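Local structure of serine--tRNA ligase (Pyrococcus horikoshii, 2DQ0) at residues 252-257 with 306-311; 315-320 with 351-356; 321-326 with 372-377; 385-390 with 398-403. The protein catalyses the ATP-dependent attachment of serine to its cognate tRNA, working as a class II aminoacyl-tRNA synthetase homodimer. All blocks are in the same frame, centred on the assembly; numbering follows the deposited sequence.

Contact 1: residues 252-257 with 306-311; sequences TAEHPL and EQFVYS. With SSA (5'-O-(N-(L-seryl)-sulfamoyl)adenosine), chain G.
E254 and E306 converge on the seryl end of the bound seryl-adenylate analogue SSA, and the polar part of the contact is built around that group. E306 grips it with both carboxylate oxygens: OE2 accepts from the amine SSA N10 at 2.6 Å, and OE1 from the seryl hydroxyl SSA OG at 2.7 Å. E254 reaches the same nitrogen through OE1, a bond modelled so short that its length is doubtful. Its CG stands anti to the backbone N (chi1 -177°) and the chain then runs on extended. The two carboxylate planes are nearly parallel, 14° apart. T252 OG1 is a weaker third acceptor, 3.1 Å from SSA N10. It also accepts from E254 N at 2.9 Å, a capping bond where the chain turns into the helix. K304 NZ and Q381 NE2 form a second shell, bonded to T252 OG1 and E254 OE2. This is the serine pocket of the class II core.

One direct hydrogen bond joins the segments farther along: Y310 OH donates to L257 O at 2.8 Å, in the carbonyl plane and on a lone pair.

Packing fills the middle. L257 CB makes a CH-pi contact over one face of the F308 ring, 4.2 Å from its centroid, while E254 CG lies in the ring plane, 3.9 Å from F308 CE2.

Strand 301-311 runs between strands 273-282 and 398-406, the former pairing with it as the antiparallel strands of class II motif 2. Helix 254-259 reaches the second subunit, whose Y187 OH bonds to P256 O.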
# COMPACT_ATOMS: atom_id res chain seq x y z
N THR A 252 -3.90 -8.63 3.69
CA THR A 252 -4.74 -9.38 2.76
C THR A 252 -6.06 -8.63 2.67
O THR A 252 -6.48 -8.04 3.66
CB THR A 252 -5.04 -10.80 3.28
OG1 THR A 252 -6.26 -11.27 2.70
CG2 THR A 252 -5.16 -10.81 4.78
N ALA A 253 -6.71 -8.67 1.51
CA ALA A 253 -7.97 -7.97 1.32
C ALA A 253 -9.01 -8.57 2.25
O ALA A 253 -10.02 -7.95 2.55
CB ALA A 253 -8.44 -8.08 -0.14
N GLU A 254 -8.74 -9.80 2.70
CA GLU A 254 -9.60 -10.51 3.64
C GLU A 254 -10.05 -9.60 4.80
O GLU A 254 -11.26 -9.47 5.06
CB GLU A 254 -8.86 -11.72 4.21
CG GLU A 254 -9.68 -12.58 5.15
CD GLU A 254 -8.83 -13.38 6.11
OE1 GLU A 254 -7.74 -13.85 5.71
OE2 GLU A 254 -9.27 -13.57 7.28
N HIS A 255 -9.09 -8.98 5.48
CA HIS A 255 -9.38 -8.11 6.63
C HIS A 255 -10.33 -6.94 6.35
O HIS A 255 -11.30 -6.78 7.08
CB HIS A 255 -8.09 -7.58 7.26
CG HIS A 255 -7.19 -8.66 7.78
ND1 HIS A 255 -7.52 -10.00 7.71
CD2 HIS A 255 -6.00 -8.59 8.41
CE1 HIS A 255 -6.57 -10.71 8.30
NE2 HIS A 255 -5.64 -9.88 8.73
N PRO A 256 -10.06 -6.10 5.32
CA PRO A 256 -10.99 -4.99 5.05
C PRO A 256 -12.34 -5.52 4.54
O PRO A 256 -13.39 -4.89 4.75
CB PRO A 256 -10.26 -4.14 4.01
CG PRO A 256 -9.31 -5.12 3.36
CD PRO A 256 -8.83 -5.95 4.52
N LEU A 257 -12.31 -6.67 3.88
CA LEU A 257 -13.52 -7.32 3.39
C LEU A 257 -14.39 -7.78 4.57
O LEU A 257 -15.61 -7.77 4.48
CB LEU A 257 -13.17 -8.53 2.53
CG LEU A 257 -13.43 -8.48 1.03
CD1 LEU A 257 -13.88 -7.09 0.58
CD2 LEU A 257 -12.16 -8.94 0.33
N GLU A 306 -8.65 -11.95 -3.80
CA GLU A 306 -9.21 -12.72 -2.68
C GLU A 306 -10.70 -13.01 -2.70
O GLU A 306 -11.51 -12.15 -3.03
CB GLU A 306 -8.88 -11.97 -1.38
CG GLU A 306 -9.45 -12.58 -0.12
CD GLU A 306 -8.55 -13.62 0.47
OE1 GLU A 306 -7.71 -14.15 -0.28
OE2 GLU A 306 -8.68 -13.92 1.67
N GLN A 307 -11.06 -14.24 -2.32
CA GLN A 307 -12.46 -14.65 -2.22
C GLN A 307 -12.89 -14.49 -0.77
O GLN A 307 -12.18 -14.94 0.14
CB GLN A 307 -12.65 -16.14 -2.54
CG GLN A 307 -12.34 -16.63 -3.95
CD GLN A 307 -12.46 -18.14 -4.03
OE1 GLN A 307 -11.46 -18.87 -4.09
NE2 GLN A 307 -13.69 -18.62 -4.00
N PHE A 308 -14.03 -13.86 -0.53
CA PHE A 308 -14.52 -13.74 0.85
C PHE A 308 -16.01 -14.00 0.83
O PHE A 308 -16.73 -13.51 -0.05
CB PHE A 308 -14.22 -12.37 1.41
CG PHE A 308 -14.46 -12.25 2.90
CD1 PHE A 308 -15.76 -12.12 3.41
CD2 PHE A 308 -13.37 -12.23 3.79
CE1 PHE A 308 -15.96 -11.94 4.78
CE2 PHE A 308 -13.57 -12.06 5.15
CZ PHE A 308 -14.87 -11.91 5.66
N VAL A 309 -16.46 -14.77 1.83
CA VAL A 309 -17.84 -15.21 1.96
C VAL A 309 -18.52 -15.05 3.32
O VAL A 309 -17.94 -15.35 4.37
CB VAL A 309 -17.95 -16.71 1.58
CG1 VAL A 309 -19.35 -17.23 1.84
CG2 VAL A 309 -17.59 -16.90 0.13
N TYR A 310 -19.75 -14.56 3.27
CA TYR A 310 -20.59 -14.40 4.45
C TYR A 310 -21.71 -15.37 4.17
O TYR A 310 -22.41 -15.21 3.17
CB TYR A 310 -21.21 -13.01 4.54
CG TYR A 310 -20.29 -11.87 4.88
CD1 TYR A 310 -19.45 -11.31 3.91
CD2 TYR A 310 -20.30 -11.30 6.15
CE1 TYR A 310 -18.66 -10.19 4.20
CE2 TYR A 310 -19.51 -10.19 6.45
CZ TYR A 310 -18.70 -9.64 5.47
OH TYR A 310 -17.93 -8.53 5.76
N SER A 311 -21.89 -16.38 5.02
CA SER A 311 -22.98 -17.33 4.80
C SER A 311 -23.74 -17.67 6.08
O SER A 311 -23.40 -17.20 7.19
CB SER A 311 -22.44 -18.63 4.18
OG SER A 311 -21.90 -19.49 5.18
N10 SSA G . -6.84 -14.24 3.48
CA SSA G . -6.19 -15.56 3.41
CB SSA G . -6.60 -16.30 2.16
OG SSA G . -6.00 -15.75 0.98
C9 SSA G . -4.67 -15.50 3.43
O9 SSA G . -4.08 -14.42 3.36
N8 SSA G . -4.02 -16.66 3.54
S1 SSA G . -2.41 -16.70 3.52
O1S SSA G . -1.99 -15.93 4.68
O2S SSA G . -2.05 -18.10 3.39
O5' SSA G . -2.04 -15.91 2.21
C5' SSA G . -2.55 -16.36 0.97
C4' SSA G . -1.45 -16.59 -0.03
O4' SSA G . -0.74 -15.36 -0.30
C3' SSA G . -0.35 -17.57 0.32
O3' SSA G . -0.81 -18.89 0.14
C2' SSA G . 0.66 -17.20 -0.75
O2' SSA G . 0.32 -17.62 -2.04
C1' SSA G . 0.59 -15.66 -0.67
N9 SSA G . 1.46 -15.07 0.34
C8 SSA G . 1.30 -15.02 1.72
N7 SSA G . 2.27 -14.41 2.34
C5 SSA G . 3.14 -14.05 1.31
C6 SSA G . 4.39 -13.37 1.31
N6 SSA G . 4.99 -12.94 2.42
N1 SSA G . 5.00 -13.15 0.10
C2 SSA G . 4.38 -13.58 -1.02
N3 SSA G . 3.20 -14.23 -1.14
C4 SSA G . 2.64 -14.44 0.08

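Contact 2: residues 315-320 with 351-356; sequences ESWEWH and VAAKKY
H320 and Y356 meet as an offset stack, ring centroids 4.9 Å apart and planes at 21°. H320 leaves the helix toward the strand, and its CG is anti to the backbone N (chi1 -174°). Y356 CE1 lies over one face of the imidazole, displaced toward the rim, and Y356 CD1 is 3.7 Å from H320 NE2. That nitrogen is hydrogen-bonded to the backbone oxygen of A374, which would help hold the ring's rotation.

K354 is fully extended from CB to NZ and passes the imidazole at about a right angle. Its CG sits in the imidazole plane at the edge, 3.7 Å from H320 CE1. The aliphatic part of K354 thus lies against the edge of H320 and the rim of W317, while NZ is bonded to Y356 OH at 2.9 Å, within the strand, and to S113 OG.

W317 has CG anti to its carbonyl carbon (chi1 -68°) and presents the rim of its six-membered ring. W317 CZ3 touches K354 CB at 3.5 Å, and W317 CH2 meets A353 CB at 3.8 Å. H111 stands edge-to-face with this indole.

This is helix-on-sheet packing in the class II catalytic core, the first turns of helix 316-333 lying against the start of strand 354-362. The segments 316-320 and 354-356 run nearly parallel, their axes 10.8 Å apart. Strand 354-362 is hydrogen-bonded to strand 367-376, and S316 and H320 also pack on L403 of strand 398-406.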
# COMPACT_ATOMS: atom_id res chain seq x y z
N GLU A 315 -24.65 -23.18 5.95
CA GLU A 315 -24.15 -23.21 4.56
C GLU A 315 -22.60 -23.07 4.42
O GLU A 315 -22.03 -23.31 3.34
CB GLU A 315 -24.80 -22.08 3.77
CG GLU A 315 -26.30 -22.19 3.59
CD GLU A 315 -26.68 -23.41 2.77
OE1 GLU A 315 -25.96 -23.73 1.81
OE2 GLU A 315 -27.71 -24.04 3.09
N SER A 316 -21.94 -22.71 5.52
CA SER A 316 -20.51 -22.45 5.49
C SER A 316 -19.60 -23.58 5.04
O SER A 316 -18.71 -23.37 4.21
CB SER A 316 -20.05 -21.89 6.85
OG SER A 316 -20.13 -22.86 7.86
N TRP A 317 -19.82 -24.77 5.57
CA TRP A 317 -18.99 -25.90 5.18
C TRP A 317 -19.14 -26.19 3.70
O TRP A 317 -18.19 -26.60 3.03
CB TRP A 317 -19.31 -27.13 6.03
CG TRP A 317 -18.91 -26.91 7.43
CD1 TRP A 317 -19.73 -26.69 8.50
CD2 TRP A 317 -17.57 -26.70 7.91
NE1 TRP A 317 -18.99 -26.33 9.61
CE2 TRP A 317 -17.66 -26.33 9.27
CE3 TRP A 317 -16.31 -26.78 7.31
CZ2 TRP A 317 -16.54 -26.04 10.05
CZ3 TRP A 317 -15.18 -26.49 8.09
CH2 TRP A 317 -15.31 -26.12 9.44
N GLU A 318 -20.33 -25.95 3.16
CA GLU A 318 -20.50 -26.19 1.74
C GLU A 318 -19.73 -25.12 0.96
O GLU A 318 -19.13 -25.40 -0.09
CB GLU A 318 -21.97 -26.15 1.39
CG GLU A 318 -22.29 -26.76 0.04
CD GLU A 318 -23.72 -26.53 -0.36
OE1 GLU A 318 -24.58 -26.48 0.54
OE2 GLU A 318 -23.97 -26.39 -1.58
N TRP A 319 -19.75 -23.89 1.47
CA TRP A 319 -19.03 -22.80 0.83
C TRP A 319 -17.53 -23.04 0.86
O TRP A 319 -16.83 -22.84 -0.15
CB TRP A 319 -19.37 -21.46 1.50
CG TRP A 319 -20.50 -20.81 0.80
CD1 TRP A 319 -21.78 -20.62 1.27
CD2 TRP A 319 -20.53 -20.45 -0.58
NE1 TRP A 319 -22.60 -20.19 0.26
CE2 TRP A 319 -21.86 -20.07 -0.89
CE3 TRP A 319 -19.56 -20.42 -1.60
CZ2 TRP A 319 -22.25 -19.67 -2.17
CZ3 TRP A 319 -19.94 -20.02 -2.88
CH2 TRP A 319 -21.28 -19.65 -3.15
N HIS A 320 -17.06 -23.46 2.02
CA HIS A 320 -15.65 -23.76 2.22
C HIS A 320 -15.22 -24.65 1.08
O HIS A 320 -14.23 -24.42 0.39
CB HIS A 320 -15.44 -24.51 3.54
CG HIS A 320 -14.01 -24.74 3.89
ND1 HIS A 320 -13.61 -25.64 4.85
CD2 HIS A 320 -12.87 -24.15 3.44
CE1 HIS A 320 -12.29 -25.60 4.97
NE2 HIS A 320 -11.82 -24.70 4.13
N VAL A 351 -7.64 -18.26 13.54
CA VAL A 351 -8.92 -17.92 12.94
C VAL A 351 -9.75 -19.05 12.36
O VAL A 351 -10.97 -19.07 12.52
CB VAL A 351 -8.73 -16.85 11.86
CG1 VAL A 351 -10.08 -16.29 11.45
CG2 VAL A 351 -7.81 -15.75 12.38
N ALA A 352 -9.10 -20.00 11.70
CA ALA A 352 -9.86 -21.06 11.05
C ALA A 352 -10.29 -22.23 11.90
O ALA A 352 -9.67 -22.58 12.90
CB ALA A 352 -9.09 -21.56 9.84
N ALA A 353 -11.40 -22.84 11.48
CA ALA A 353 -11.92 -24.04 12.12
C ALA A 353 -11.34 -25.20 11.31
O ALA A 353 -11.05 -26.26 11.85
CB ALA A 353 -13.44 -24.06 12.06
N LYS A 354 -11.19 -24.98 10.01
CA LYS A 354 -10.64 -25.97 9.09
C LYS A 354 -10.02 -25.21 7.92
O LYS A 354 -10.53 -24.16 7.50
CB LYS A 354 -11.73 -26.91 8.57
CG LYS A 354 -11.22 -27.96 7.60
CD LYS A 354 -12.31 -28.90 7.15
CE LYS A 354 -11.77 -30.06 6.34
NZ LYS A 354 -12.87 -31.01 6.00
N LYS A 355 -8.90 -25.72 7.40
CA LYS A 355 -8.22 -25.04 6.31
C LYS A 355 -7.63 -25.95 5.25
O LYS A 355 -7.04 -26.98 5.55
CB LYS A 355 -7.13 -24.14 6.90
CG LYS A 355 -6.25 -23.43 5.88
CD LYS A 355 -5.76 -22.08 6.40
CE LYS A 355 -4.84 -22.19 7.60
NZ LYS A 355 -4.77 -20.88 8.33
N TYR A 356 -7.82 -25.57 3.98
CA TYR A 356 -7.26 -26.32 2.86
C TYR A 356 -6.24 -25.42 2.19
O TYR A 356 -6.47 -24.23 2.02
CB TYR A 356 -8.32 -26.68 1.83
CG TYR A 356 -9.33 -27.71 2.26
CD1 TYR A 356 -10.68 -27.51 2.03
CD2 TYR A 356 -8.93 -28.91 2.84
CE1 TYR A 356 -11.62 -28.48 2.35
CE2 TYR A 356 -9.87 -29.90 3.18
CZ TYR A 356 -11.21 -29.67 2.92
OH TYR A 356 -12.16 -30.63 3.21

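Contact 3: residues 321-326 with 372-377; sequences EKIIRN and VSASNC. With SSA (5'-O-(N-(L-seryl)-sulfamoyl)adenosine), chain G.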
# COMPACT_ATOMS: atom_id res chain seq x y z
N GLU A 321 -16.00 -25.69 0.88
CA GLU A 321 -15.71 -26.64 -0.15
C GLU A 321 -15.74 -26.03 -1.55
O GLU A 321 -15.02 -26.48 -2.43
CB GLU A 321 -16.69 -27.80 -0.02
CG GLU A 321 -16.05 -29.13 -0.25
CD GLU A 321 -14.88 -29.39 0.67
OE1 GLU A 321 -15.08 -29.41 1.91
OE2 GLU A 321 -13.76 -29.58 0.14
N LYS A 322 -16.56 -25.00 -1.76
CA LYS A 322 -16.62 -24.40 -3.09
C LYS A 322 -15.46 -23.44 -3.38
O LYS A 322 -14.92 -23.44 -4.50
CB LYS A 322 -17.92 -23.63 -3.30
CG LYS A 322 -19.19 -24.44 -3.28
CD LYS A 322 -20.37 -23.49 -3.52
CE LYS A 322 -21.71 -24.13 -3.22
NZ LYS A 322 -22.80 -23.11 -3.15
N ILE A 323 -15.08 -22.63 -2.40
CA ILE A 323 -14.00 -21.69 -2.65
C ILE A 323 -12.68 -22.38 -2.95
O ILE A 323 -11.95 -21.94 -3.86
CB ILE A 323 -13.84 -20.64 -1.53
CG1 ILE A 323 -13.37 -21.29 -0.24
CG2 ILE A 323 -15.16 -19.91 -1.33
CD1 ILE A 323 -13.46 -20.33 0.94
N ILE A 324 -12.36 -23.45 -2.23
CA ILE A 324 -11.10 -24.16 -2.51
C ILE A 324 -11.13 -24.72 -3.95
O ILE A 324 -10.11 -24.74 -4.64
CB ILE A 324 -10.83 -25.33 -1.50
CG1 ILE A 324 -9.47 -25.97 -1.77
CG2 ILE A 324 -11.91 -26.39 -1.60
CD1 ILE A 324 -8.27 -25.07 -1.54
N ARG A 325 -12.31 -25.14 -4.41
CA ARG A 325 -12.45 -25.67 -5.76
C ARG A 325 -12.32 -24.52 -6.74
O ARG A 325 -11.84 -24.69 -7.88
CB ARG A 325 -13.80 -26.35 -5.96
CG ARG A 325 -14.08 -27.52 -5.03
CD ARG A 325 -13.49 -28.82 -5.54
NE ARG A 325 -13.72 -29.94 -4.62
CZ ARG A 325 -13.32 -31.19 -4.86
NH1 ARG A 325 -12.67 -31.48 -5.99
NH2 ARG A 325 -13.55 -32.15 -3.97
N ASN A 326 -12.76 -23.34 -6.32
CA ASN A 326 -12.67 -22.17 -7.18
C ASN A 326 -11.21 -21.87 -7.42
O ASN A 326 -10.83 -21.55 -8.54
CB ASN A 326 -13.37 -20.96 -6.55
CG ASN A 326 -14.88 -21.04 -6.66
OD1 ASN A 326 -15.59 -20.23 -6.07
ND2 ASN A 326 -15.38 -22.01 -7.40
N VAL A 372 -2.06 -21.13 -2.13
CA VAL A 372 -3.37 -20.60 -1.75
C VAL A 372 -3.87 -21.24 -0.46
O VAL A 372 -3.52 -22.37 -0.12
CB VAL A 372 -4.50 -20.77 -2.85
CG1 VAL A 372 -3.99 -21.54 -4.03
CG2 VAL A 372 -5.75 -21.45 -2.27
N SER A 373 -4.71 -20.50 0.26
CA SER A 373 -5.29 -20.97 1.51
C SER A 373 -6.79 -20.65 1.50
O SER A 373 -7.20 -19.56 1.10
CB SER A 373 -4.62 -20.25 2.68
OG SER A 373 -4.21 -21.19 3.65
N ALA A 374 -7.59 -21.63 1.92
CA ALA A 374 -9.05 -21.48 2.00
C ALA A 374 -9.48 -21.85 3.42
O ALA A 374 -9.30 -22.97 3.86
CB ALA A 374 -9.74 -22.40 0.99
N SER A 375 -10.06 -20.90 4.13
CA SER A 375 -10.48 -21.13 5.51
C SER A 375 -11.97 -20.96 5.76
O SER A 375 -12.64 -20.14 5.14
CB SER A 375 -9.74 -20.16 6.44
OG SER A 375 -8.34 -20.21 6.24
N ASN A 376 -12.50 -21.76 6.67
CA ASN A 376 -13.87 -21.57 7.07
C ASN A 376 -13.66 -20.98 8.47
O ASN A 376 -13.14 -21.64 9.38
CB ASN A 376 -14.65 -22.87 7.16
CG ASN A 376 -16.08 -22.65 7.61
OD1 ASN A 376 -16.44 -21.55 8.07
ND2 ASN A 376 -16.91 -23.68 7.50
N CYS A 377 -14.05 -19.74 8.63
CA CYS A 377 -13.84 -19.11 9.92
C CYS A 377 -14.98 -19.25 10.89
O CYS A 377 -14.92 -18.69 11.99
CB CYS A 377 -13.49 -17.64 9.72
SG CYS A 377 -11.94 -17.46 8.85
N10 SSA G . -6.84 -14.24 3.48
CA SSA G . -6.19 -15.56 3.41
CB SSA G . -6.60 -16.30 2.16
OG SSA G . -6.00 -15.75 0.98
C9 SSA G . -4.67 -15.50 3.43
O9 SSA G . -4.08 -14.42 3.36
N8 SSA G . -4.02 -16.66 3.54
S1 SSA G . -2.41 -16.70 3.52
O1S SSA G . -1.99 -15.93 4.68
O2S SSA G . -2.05 -18.10 3.39
O5' SSA G . -2.04 -15.91 2.21
C5' SSA G . -2.55 -16.36 0.97
C4' SSA G . -1.45 -16.59 -0.03
O4' SSA G . -0.74 -15.36 -0.30
C3' SSA G . -0.35 -17.57 0.32
O3' SSA G . -0.81 -18.89 0.14
C2' SSA G . 0.66 -17.20 -0.75
O2' SSA G . 0.32 -17.62 -2.04
C1' SSA G . 0.59 -15.66 -0.67
N9 SSA G . 1.46 -15.07 0.34
C8 SSA G . 1.30 -15.02 1.72
N7 SSA G . 2.27 -14.41 2.34
C5 SSA G . 3.14 -14.05 1.31
C6 SSA G . 4.39 -13.37 1.31
N6 SSA G . 4.99 -12.94 2.42
N1 SSA G . 5.00 -13.15 0.10
C2 SSA G . 4.38 -13.58 -1.02
N3 SSA G . 3.20 -14.23 -1.14
C4 SSA G . 2.64 -14.44 0.08
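I323 and I324 both bear on the methyl of A374, which points from the strand toward the helix. I323 CG1 and I324 CD1 each lie 4.0 Å from A374 CB. I324 CG1 is anti to the backbone N (chi1 -176°), and the bend at chi2 (65°) brings CD1 back toward the strand. The same CD1 makes a looser contact with V372 CG2 at 4.5 Å. The small alanine lets helix and strand come close: their segment axes are 8.1 Å apart and almost antiparallel, at 170°.

The strand's other face belongs to the ligand. S373 points away from the helix, its CB 3.4 Å from the sulfamoyl oxygen SSA O2S, and V372 N lies near SSA O3'. S373 is positioned by D357 OD1, bonded to its OG, and by T406 OG1, bonded to its backbone N. One strand thus separates a buried apolar layer from the adenylate pocket.

Strand 367-376 runs between strands 354-362 and 398-406, with A374 bonded to Y356 and S375 to N404 through their backbones. Helix 316-333 packs against this part of the sheet, I324 touching I358 and I323 touching S405.

Contact 4: residues 385-390 with 398-403; sequences LNIRFR and RYVHTL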
# COMPACT_ATOMS: atom_id res chain seq x y z
N LEU A 385 -16.34 -8.81 15.17
CA LEU A 385 -16.78 -7.63 14.44
C LEU A 385 -18.27 -7.35 14.57
O LEU A 385 -18.78 -6.39 13.98
CB LEU A 385 -16.40 -7.80 12.97
CG LEU A 385 -14.90 -7.97 12.80
CD1 LEU A 385 -14.55 -8.33 11.35
CD2 LEU A 385 -14.22 -6.67 13.25
N ASN A 386 -18.96 -8.17 15.36
CA ASN A 386 -20.40 -8.05 15.57
C ASN A 386 -21.16 -8.10 14.26
O ASN A 386 -21.88 -7.17 13.91
CB ASN A 386 -20.73 -6.75 16.31
CG ASN A 386 -22.23 -6.60 16.59
OD1 ASN A 386 -22.66 -5.58 17.13
ND2 ASN A 386 -23.03 -7.60 16.21
N ILE A 387 -21.00 -9.19 13.53
CA ILE A 387 -21.68 -9.34 12.26
C ILE A 387 -22.73 -10.43 12.40
O ILE A 387 -22.42 -11.62 12.38
CB ILE A 387 -20.70 -9.70 11.16
CG1 ILE A 387 -19.68 -8.58 11.01
CG2 ILE A 387 -21.43 -9.92 9.85
CD1 ILE A 387 -18.66 -8.86 9.95
N ARG A 388 -23.97 -9.99 12.56
CA ARG A 388 -25.09 -10.89 12.71
C ARG A 388 -26.06 -10.73 11.57
O ARG A 388 -25.87 -9.88 10.68
CB ARG A 388 -25.80 -10.61 14.03
CG ARG A 388 -24.92 -10.78 15.25
CD ARG A 388 -25.64 -10.42 16.50
NE ARG A 388 -25.99 -9.01 16.53
CZ ARG A 388 -26.70 -8.44 17.50
NH1 ARG A 388 -26.97 -7.15 17.45
NH2 ARG A 388 -27.14 -9.18 18.52
N PHE A 389 -27.10 -11.55 11.58
CA PHE A 389 -28.13 -11.49 10.56
C PHE A 389 -29.43 -11.99 11.18
O PHE A 389 -29.41 -12.71 12.18
CB PHE A 389 -27.76 -12.39 9.38
CG PHE A 389 -27.91 -13.85 9.67
CD1 PHE A 389 -27.15 -14.45 10.66
CD2 PHE A 389 -28.83 -14.61 8.96
CE1 PHE A 389 -27.30 -15.80 10.95
CE2 PHE A 389 -29.00 -15.97 9.24
CZ PHE A 389 -28.23 -16.57 10.24
N ARG A 390 -30.55 -11.59 10.59
CA ARG A 390 -31.87 -12.01 11.06
C ARG A 390 -32.67 -12.35 9.80
O ARG A 390 -32.60 -11.64 8.80
CB ARG A 390 -32.54 -10.90 11.88
CG ARG A 390 -33.40 -9.90 11.09
CD ARG A 390 -33.44 -8.54 11.78
NE ARG A 390 -33.67 -8.65 13.23
CZ ARG A 390 -33.48 -7.65 14.09
NH1 ARG A 390 -33.72 -7.82 15.38
NH2 ARG A 390 -33.04 -6.47 13.66
N ARG A 398 -28.54 -13.74 14.74
CA ARG A 398 -27.49 -14.72 14.97
C ARG A 398 -26.24 -14.37 14.16
O ARG A 398 -26.32 -13.73 13.11
CB ARG A 398 -27.98 -16.11 14.56
CG ARG A 398 -29.20 -16.61 15.30
CD ARG A 398 -29.54 -18.02 14.83
NE ARG A 398 -29.93 -18.07 13.42
CZ ARG A 398 -29.51 -18.99 12.55
NH1 ARG A 398 -29.93 -18.94 11.29
NH2 ARG A 398 -28.65 -19.94 12.92
N TYR A 399 -25.08 -14.79 14.67
CA TYR A 399 -23.81 -14.53 14.00
C TYR A 399 -23.72 -15.27 12.68
O TYR A 399 -24.22 -16.38 12.52
CB TYR A 399 -22.64 -14.91 14.92
CG TYR A 399 -22.49 -13.95 16.08
CD1 TYR A 399 -22.04 -12.65 15.87
CD2 TYR A 399 -22.83 -14.33 17.38
CE1 TYR A 399 -21.93 -11.75 16.92
CE2 TYR A 399 -22.73 -13.44 18.44
CZ TYR A 399 -22.27 -12.15 18.20
OH TYR A 399 -22.07 -11.29 19.25
N VAL A 400 -23.10 -14.62 11.71
CA VAL A 400 -22.94 -15.20 10.39
C VAL A 400 -21.65 -16.02 10.41
O VAL A 400 -20.92 -16.07 11.41
CB VAL A 400 -22.79 -14.07 9.35
CG1 VAL A 400 -23.89 -12.99 9.56
CG2 VAL A 400 -21.41 -13.41 9.52
N HIS A 401 -21.39 -16.71 9.31
CA HIS A 401 -20.14 -17.45 9.23
C HIS A 401 -19.34 -16.75 8.15
O HIS A 401 -19.91 -16.26 7.18
CB HIS A 401 -20.37 -18.92 8.87
CG HIS A 401 -20.58 -19.80 10.06
ND1 HIS A 401 -20.52 -21.18 9.99
CD2 HIS A 401 -20.83 -19.50 11.36
CE1 HIS A 401 -20.72 -21.68 11.19
NE2 HIS A 401 -20.91 -20.69 12.04
N THR A 402 -18.04 -16.65 8.34
CA THR A 402 -17.21 -16.01 7.34
C THR A 402 -16.21 -17.00 6.80
O THR A 402 -15.74 -17.89 7.51
CB THR A 402 -16.44 -14.78 7.90
OG1 THR A 402 -15.54 -15.20 8.93
CG2 THR A 402 -17.41 -13.77 8.46
N LEU A 403 -15.89 -16.85 5.52
CA LEU A 403 -14.90 -17.69 4.89
C LEU A 403 -14.02 -16.84 3.97
O LEU A 403 -14.43 -15.76 3.54
CB LEU A 403 -15.56 -18.81 4.09
CG LEU A 403 -16.26 -19.89 4.90
CD1 LEU A 403 -17.69 -19.46 5.21
CD2 LEU A 403 -16.26 -21.17 4.11
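R398 and F389 form an antiparallel hydrogen-bonded pair. R398 N donates to F389 O at 2.9 Å with an N-H...O angle of 156°, and F389 N returns a bond to R398 O, an oxygen whose modelled place is less sure. Two residues on, V400 N gives a straighter bond to I387 O, 3.1 Å long and 167° at the hydrogen. Beyond the pair, R398 NH2 forms a salt bridge with E314.

Between these bonds R388 and Y399 make a non-hydrogen-bonded pair, their CA atoms 4.1 Å apart. The two segments are the arms of a beta hairpin in the class II core, and it lies toward the margin of the catalytic sheet. The first arm begins just after helix 382-385, where N386 takes positive phi to leave the helix, and also runs parallel to strand 264-267. The second arm breaks at V400 before going on as strand 401-403.

Packing differs along the hairpin. R388 lays its aliphatic chain over one face of the Y399 ring: CD is 4.2 Å from the ring centroid in a CH-pi contact, and CG is 3.5 Å from Y399 CD1. The guanidinium and the phenol ring are inclined at 36°. At the R398 end F389 CZ sits over one face of the R398 guanidinium, though the exact placing of this ring is doubtful, since it is modelled too close to R398 O. Nearer the helix, I387 CG2 and V400 CG2 touch at 3.5 Å, and both residues rest on Y310. F389 CB lies 3.9 Å from V400 CG1.

Contacts 2 and 3 use successive parts of helix 316-333 against neighbouring strands, their centres about 7 Å apart, joined where Y356 O meets A374 N at 2.8 Å. Contacts 1 and 3 touch different parts of SSA, contact 1 the seryl group and contact 3 the sulfamoyl and ribose. Contact 2 does not touch SSA, but its K355 side chain comes to about 6 Å from it. Strand 398-406 carries contact 4 into the same sheet, with V309 O 2.8 Å from L403 N of contact 4 and C377 N of contact 3 2.7 Å from T402 O. Contact 4 lies farther from the serine site, the I387 side chain about 11 Å from that of E254.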